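Local coordinates for VOC domain-containing protein (Streptococcus mutans, PDB 3L7T), which binds zinc and, as a member of the glyoxalase/bleomycin resistance/dioxygenase superfamily, may act as a lactoylglutathione lyase, at residues L11-Y16 / F122-G127; F29-E34 / Y43-K48. All coordinates share one frame; numbering follows the deposited sequence.

Contact 1 of 2, residues L11-Y16 / F122-G127; sequences LIVSDY and FFDPDG
Asp124 and Asp126, two residues apart in the turn that follows strand 118-123, face the end of strand 5-12 and the loop leading into helix 16-26. Asp124 makes no direct polar bond to 11-16. Asp124 OD2 lies 4.3 Å from Val13 CG1, and a water that donates to both Asp124 OD2 and Ile12 O bridges the segments; Tyr23 OH is a further partner of OD2. Asp124 OD1 turns back on its own chain and accepts from Asp126 N at 2.7 Å, an Asx turn laid over the type I beta turn 124-127. That turn brings Asp126 to face Ser14, whose side chain and backbone its carboxylate grips together. Asp126 OD1 takes the hydroxyl of Ser14 on its syn side, with Ser14 OG at 2.6 Å, while Ser14 N donates to Asp126 OD2 at 2.9 Å along a nearly straight N-H line (166°) from well above the carboxylate plane. Ser14 OG can reach OD1 because it sits between the backbone N and the carbonyl carbon (chi1 69°). A second water donates to Asp126 OD2 at 2.6 Å and accepts from Asp15 N. Asp126 OD2 also lies 3.3 Å from Val13 CA. The turn closes with Gly127 N bonded to Asp124 O. Segment 11-16 ends the first strand of one beta-alpha-beta-beta-beta module and 122-127 a strand of the other; the contact ties together the two modules of the vicinal oxygen chelate fold.

Contact 2 of 2, residues F29-E34 / Y43-K48; sequences FEVIRE and YKLDLK
An antiparallel beta hairpin with a classic bulge joins border strand 30-37 and its inner neighbour 42-49 in one four-stranded sheet of the vicinal oxygen chelate fold. At the bulge Ile32 and Arg33 both face Asp46: Ile32 N donates to Asp46 O at 2.7 Å, and Arg33 N adds a weak bond to the same oxygen. Regular pairing then resumes with Asp46 N to Arg33 O, while before the bulge Lys48 N reaches Glu30 O at 2.9 Å. A water spans Glu30 N and Lys48 O. On the face directed at helix 16-26, the two methyls of Val31 rest on two leucines, CG1 on Leu45 CD1 and CG2 on Leu47 CD2, both at 3.9 Å. Phe29 lays its CB against Leu47 CD1 and turns its ring edge, through CD1, to Lys48 O. The opposite face, with Arg33 and Asp46, carries a salt-bridge network. Asp46 bridges two cations, with Lys44 NZ on the syn side of Asp46 OD1 at 2.6 Å and Arg33 above the carboxylate plane at OD2. Lys44 also forms a salt bridge with the zinc ligand Glu55, which makes it a second-shell residue; its bridge to Asp46 is consistent with holding the amine in place there. Arg33 NH1 has a further salt bridge to Glu53. The arginine chain runs extended from CG to NE, and Ile32 CG2 sits over the centre of one guanidinium face. Asp46 OD2 lies at the guanidinium edge, 2.9 Å from Arg33 NH1, with the guanidinium and carboxylate planes turned 69° apart.

The centres of contacts 1 and 2 lie about 15 Å apart, and both reach the sheet ordered 5-12, 52-58, 42-49, 30-37. Segment 11-16 leaves one border strand of that sheet, whereas contact 2 pairs the two strands at its other side. Along the chain, contact 2 is nested within the loop closed by contact 1. They meet at Tyr16, which begins helix 16-26: Tyr16 OH is 2.5 Å from Glu34 OE2, a probable hydrogen bond, and its ring stacks on Tyr43. Segment 122-127 comes from the other sheet, so contact 1 spans both halves of the chain, whereas contact 2 stays within the first. Both touch the second subunit, and strand 5-12 continues the sheet across that interface.

Contact 1 of 2, residues L11-Y16 / F122-G127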
loop_
_atom_site.group_PDB
_atom_site.type_symbol
_atom_site.label_atom_id
_atom_site.label_comp_id
_atom_site.label_asym_id
_atom_site.label_seq_id
_atom_site.Cartn_x
_atom_site.Cartn_y
_atom_site.Cartn_z
ATOM N N LEU A 11 -1.457 6.895 0.705
ATOM C CA LEU A 11 -0.326 7.167 -0.161
ATOM C C LEU A 11 -0.097 8.640 -0.177
ATOM O O LEU A 11 -0.992 9.427 0.187
ATOM C CB LEU A 11 -0.581 6.635 -1.568
ATOM C CG LEU A 11 -1.751 7.179 -2.377
ATOM C CD1 LEU A 11 -1.227 8.240 -3.318
ATOM C CD2 LEU A 11 -2.393 6.059 -3.187
ATOM N N ILE A 12 1.118 8.998 -0.566
ATOM C CA ILE A 12 1.567 10.393 -0.622
ATOM C C ILE A 12 1.783 10.798 -2.077
ATOM O O ILE A 12 2.353 10.060 -2.857
ATOM C CB ILE A 12 2.869 10.573 0.183
ATOM C CG1 ILE A 12 2.536 10.426 1.681
ATOM C CG2 ILE A 12 3.530 11.974 -0.117
ATOM C CD1 ILE A 12 3.699 10.520 2.641
ATOM N N VAL A 13 1.390 12.026 -2.424
ATOM C CA VAL A 13 1.537 12.533 -3.786
ATOM C C VAL A 13 2.257 13.890 -3.692
ATOM O O VAL A 13 2.314 14.476 -2.611
ATOM C CB VAL A 13 0.179 12.703 -4.518
ATOM C CG1 VAL A 13 -0.574 11.339 -4.621
ATOM C CG2 VAL A 13 -0.696 13.768 -3.838
ATOM N N SER A 14 2.956 14.260 -4.757
ATOM C CA SER A 14 3.740 15.495 -4.744
ATOM C C SER A 14 2.847 16.706 -5.060
ATOM O O SER A 14 3.057 17.792 -4.517
ATOM C CB SER A 14 4.948 15.405 -5.712
ATOM O OG SER A 14 4.512 15.377 -7.078
ATOM N N ASP A 15 1.955 16.548 -6.032
ATOM C CA ASP A 15 1.146 17.664 -6.501
ATOM C C ASP A 15 -0.315 17.304 -6.298
ATOM O O ASP A 15 -0.870 16.528 -7.066
ATOM C CB ASP A 15 1.424 17.925 -7.997
ATOM C CG ASP A 15 0.644 19.111 -8.546
ATOM O OD1 ASP A 15 -0.584 19.219 -8.293
ATOM O OD2 ASP A 15 1.241 19.898 -9.314
ATOM N N TYR A 16 -0.923 17.840 -5.245
ATOM C CA TYR A 16 -2.268 17.432 -4.877
ATOM C C TYR A 16 -3.286 17.585 -6.019
ATOM O O TYR A 16 -4.065 16.685 -6.268
ATOM C CB TYR A 16 -2.719 18.135 -3.589
ATOM C CG TYR A 16 -4.083 17.710 -3.126
ATOM C CD1 TYR A 16 -4.279 16.463 -2.533
ATOM C CD2 TYR A 16 -5.204 18.442 -3.485
ATOM C CE1 TYR A 16 -5.525 16.056 -2.172
ATOM C CE2 TYR A 16 -6.451 18.051 -3.104
ATOM C CZ TYR A 16 -6.619 16.857 -2.449
ATOM O OH TYR A 16 -7.914 16.487 -2.110
ATOM N N PHE A 122 0.384 0.207 -14.818
ATOM C CA PHE A 122 0.434 1.618 -15.215
ATOM C C PHE A 122 0.962 2.378 -14.002
ATOM O O PHE A 122 1.322 1.754 -13.006
ATOM C CB PHE A 122 -0.955 2.103 -15.670
ATOM C CG PHE A 122 -2.020 2.034 -14.610
ATOM C CD1 PHE A 122 -2.552 3.209 -14.081
ATOM C CD2 PHE A 122 -2.612 0.807 -14.254
ATOM C CE1 PHE A 122 -3.618 3.165 -13.215
ATOM C CE2 PHE A 122 -3.649 0.757 -13.370
ATOM C CZ PHE A 122 -4.158 1.944 -12.827
ATOM N N PHE A 123 1.043 3.704 -14.077
ATOM C CA PHE A 123 1.707 4.465 -13.016
ATOM C C PHE A 123 0.953 5.741 -12.690
ATOM O O PHE A 123 0.334 6.318 -13.556
ATOM C CB PHE A 123 3.148 4.794 -13.419
ATOM C CG PHE A 123 3.971 3.574 -13.709
ATOM C CD1 PHE A 123 4.719 2.976 -12.709
ATOM C CD2 PHE A 123 3.897 2.965 -14.951
ATOM C CE1 PHE A 123 5.419 1.811 -12.950
ATOM C CE2 PHE A 123 4.567 1.772 -15.195
ATOM C CZ PHE A 123 5.347 1.205 -14.202
ATOM N N ASP A 124 1.007 6.167 -11.429
ATOM C CA ASP A 124 0.400 7.416 -11.038
ATOM C C ASP A 124 1.405 8.529 -11.340
ATOM O O ASP A 124 2.523 8.237 -11.801
ATOM C CB ASP A 124 -0.116 7.369 -9.577
ATOM C CG ASP A 124 0.872 7.892 -8.536
ATOM O OD1 ASP A 124 2.114 7.981 -8.779
ATOM O OD2 ASP A 124 0.373 8.137 -7.387
ATOM N N PRO A 125 0.969 9.788 -11.226
ATOM C CA PRO A 125 1.833 10.909 -11.593
ATOM C C PRO A 125 3.182 10.934 -10.881
ATOM O O PRO A 125 4.115 11.584 -11.370
ATOM C CB PRO A 125 0.994 12.141 -11.207
ATOM C CG PRO A 125 -0.422 11.661 -11.341
ATOM C CD PRO A 125 -0.386 10.231 -10.859
ATOM N N ASP A 126 3.285 10.275 -9.727
ATOM C CA ASP A 126 4.534 10.199 -8.946
ATOM C C ASP A 126 5.239 8.854 -9.102
ATOM O O ASP A 126 6.182 8.547 -8.357
ATOM C CB ASP A 126 4.271 10.514 -7.482
ATOM C CG ASP A 126 3.880 11.979 -7.274
ATOM O OD1 ASP A 126 4.689 12.838 -7.669
ATOM O OD2 ASP A 126 2.726 12.284 -6.881
ATOM N N GLY A 127 4.865 8.131 -10.156
ATOM C CA GLY A 127 5.504 6.857 -10.518
ATOM C C GLY A 127 5.114 5.674 -9.627
ATOM O O GLY A 127 5.831 4.658 -9.563
HETATM O O HOH W 1 2.380 8.443 -5.395
HETATM O O HOH W 2 1.642 14.427 -7.981
#

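Contact 2 of 2, residues F29-E34 / Y43-K48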
loop_
_atom_site.group_PDB
_atom_site.type_symbol
_atom_site.label_atom_id
_atom_site.label_comp_id
_atom_site.label_asym_id
_atom_site.label_seq_id
_atom_site.Cartn_x
_atom_site.Cartn_y
_atom_site.Cartn_z
ATOM N N PHE A 29 -12.419 7.145 -9.250
ATOM C CA PHE A 29 -12.754 6.836 -7.853
ATOM C C PHE A 29 -13.755 7.842 -7.236
ATOM O O PHE A 29 -13.590 9.046 -7.355
ATOM C CB PHE A 29 -11.492 6.795 -7.005
ATOM C CG PHE A 29 -10.647 5.581 -7.239
ATOM C CD1 PHE A 29 -11.090 4.330 -6.873
ATOM C CD2 PHE A 29 -9.405 5.697 -7.821
ATOM C CE1 PHE A 29 -10.334 3.208 -7.149
ATOM C CE2 PHE A 29 -8.654 4.567 -8.126
ATOM C CZ PHE A 29 -9.106 3.330 -7.751
ATOM N N GLU A 30 -14.759 7.339 -6.531
ATOM C CA GLU A 30 -15.672 8.200 -5.778
ATOM C C GLU A 30 -14.976 8.893 -4.596
ATOM O O GLU A 30 -14.364 8.227 -3.774
ATOM C CB GLU A 30 -16.829 7.323 -5.270
ATOM C CG GLU A 30 -18.000 8.047 -4.635
ATOM C CD GLU A 30 -18.893 7.112 -3.810
ATOM O OE1 GLU A 30 -19.028 5.925 -4.172
ATOM O OE2 GLU A 30 -19.409 7.561 -2.768
ATOM N N VAL A 31 -15.181 10.202 -4.434
ATOM C CA VAL A 31 -14.709 10.914 -3.256
ATOM C C VAL A 31 -15.640 10.692 -2.066
ATOM O O VAL A 31 -16.852 10.963 -2.140
ATOM C CB VAL A 31 -14.614 12.433 -3.544
ATOM C CG1 VAL A 31 -14.217 13.172 -2.293
ATOM C CG2 VAL A 31 -13.602 12.693 -4.674
ATOM N N ILE A 32 -15.088 10.181 -0.972
ATOM C CA ILE A 32 -15.838 10.064 0.261
ATOM C C ILE A 32 -15.792 11.359 1.055
ATOM O O ILE A 32 -16.837 11.844 1.488
ATOM C CB ILE A 32 -15.342 8.903 1.136
ATOM C CG1 ILE A 32 -15.396 7.570 0.369
ATOM C CG2 ILE A 32 -16.151 8.823 2.435
ATOM C CD1 ILE A 32 -14.534 6.464 0.984
ATOM N N ARG A 33 -14.581 11.852 1.321
ATOM C CA ARG A 33 -14.351 13.079 2.084
ATOM C C ARG A 33 -13.141 13.762 1.499
ATOM O O ARG A 33 -12.237 13.108 0.956
ATOM C CB ARG A 33 -14.003 12.784 3.560
ATOM C CG ARG A 33 -14.887 11.772 4.241
ATOM C CD ARG A 33 -14.338 11.382 5.634
ATOM N NE ARG A 33 -14.903 10.102 6.005
ATOM C CZ ARG A 33 -14.311 8.945 5.774
ATOM N NH1 ARG A 33 -13.083 8.920 5.232
ATOM N NH2 ARG A 33 -14.964 7.821 6.029
ATOM N N GLU A 34 -13.022 15.035 1.813
ATOM C CA GLU A 34 -11.809 15.786 1.542
ATOM C C GLU A 34 -11.635 16.850 2.600
ATOM O O GLU A 34 -12.572 17.627 2.869
ATOM C CB GLU A 34 -11.883 16.437 0.170
ATOM C CG GLU A 34 -10.636 17.240 -0.187
ATOM C CD GLU A 34 -10.775 17.970 -1.524
ATOM O OE1 GLU A 34 -11.902 18.389 -1.853
ATOM O OE2 GLU A 34 -9.757 18.177 -2.217
ATOM N N TYR A 43 -3.697 18.248 2.716
ATOM C CA TYR A 43 -4.959 17.751 2.151
ATOM C C TYR A 43 -5.004 16.259 2.292
ATOM O O TYR A 43 -4.007 15.562 2.005
ATOM C CB TYR A 43 -5.119 18.127 0.660
ATOM C CG TYR A 43 -5.244 19.629 0.478
ATOM C CD1 TYR A 43 -6.493 20.241 0.530
ATOM C CD2 TYR A 43 -4.131 20.415 0.260
ATOM C CE1 TYR A 43 -6.642 21.596 0.358
ATOM C CE2 TYR A 43 -4.261 21.803 0.120
ATOM C CZ TYR A 43 -5.515 22.374 0.202
ATOM O OH TYR A 43 -5.666 23.737 0.044
ATOM N N LYS A 44 -6.127 15.779 2.817
ATOM C CA LYS A 44 -6.360 14.357 2.936
ATOM C C LYS A 44 -7.629 14.027 2.174
ATOM O O LYS A 44 -8.686 14.610 2.425
ATOM C CB LYS A 44 -6.517 13.970 4.415
ATOM C CG LYS A 44 -6.777 12.456 4.637
ATOM C CD LYS A 44 -6.991 12.104 6.125
ATOM C CE LYS A 44 -7.155 10.598 6.305
ATOM N NZ LYS A 44 -8.575 10.125 6.111
ATOM N N LEU A 45 -7.460 13.260 1.109
ATOM C CA LEU A 45 -8.518 12.963 0.174
ATOM C C LEU A 45 -8.844 11.476 0.345
ATOM O O LEU A 45 -7.990 10.619 0.075
ATOM C CB LEU A 45 -8.023 13.217 -1.246
ATOM C CG LEU A 45 -8.965 12.758 -2.367
ATOM C CD1 LEU A 45 -10.356 13.425 -2.370
ATOM C CD2 LEU A 45 -8.283 12.944 -3.697
ATOM N N ASP A 46 -10.078 11.181 0.751
ATOM C CA ASP A 46 -10.479 9.791 1.010
ATOM C C ASP A 46 -11.362 9.270 -0.112
ATOM O O ASP A 46 -12.429 9.840 -0.398
ATOM C CB ASP A 46 -11.238 9.711 2.334
ATOM C CG ASP A 46 -10.395 10.184 3.529
ATOM O OD1 ASP A 46 -9.151 9.984 3.532
ATOM O OD2 ASP A 46 -10.988 10.731 4.489
ATOM N N LEU A 47 -10.900 8.198 -0.762
ATOM C CA LEU A 47 -11.574 7.660 -1.957
ATOM C C LEU A 47 -12.152 6.278 -1.706
ATOM O O LEU A 47 -11.559 5.467 -1.006
ATOM C CB LEU A 47 -10.555 7.548 -3.097
ATOM C CG LEU A 47 -9.878 8.872 -3.465
ATOM C CD1 LEU A 47 -9.084 8.724 -4.766
ATOM C CD2 LEU A 47 -10.910 10.031 -3.648
ATOM N N LYS A 48 -13.281 5.971 -2.336
ATOM C CA LYS A 48 -13.844 4.654 -2.167
ATOM C C LYS A 48 -13.337 3.662 -3.198
ATOM O O LYS A 48 -13.434 3.911 -4.411
ATOM C CB LYS A 48 -15.368 4.724 -2.245
ATOM C CG LYS A 48 -16.021 3.384 -1.987
ATOM C CD LYS A 48 -17.525 3.541 -1.670
ATOM C CE LYS A 48 -18.080 2.235 -1.096
ATOM N NZ LYS A 48 -18.118 1.225 -2.203
HETATM O O HOH W 3 -15.042 4.597 -6.360
#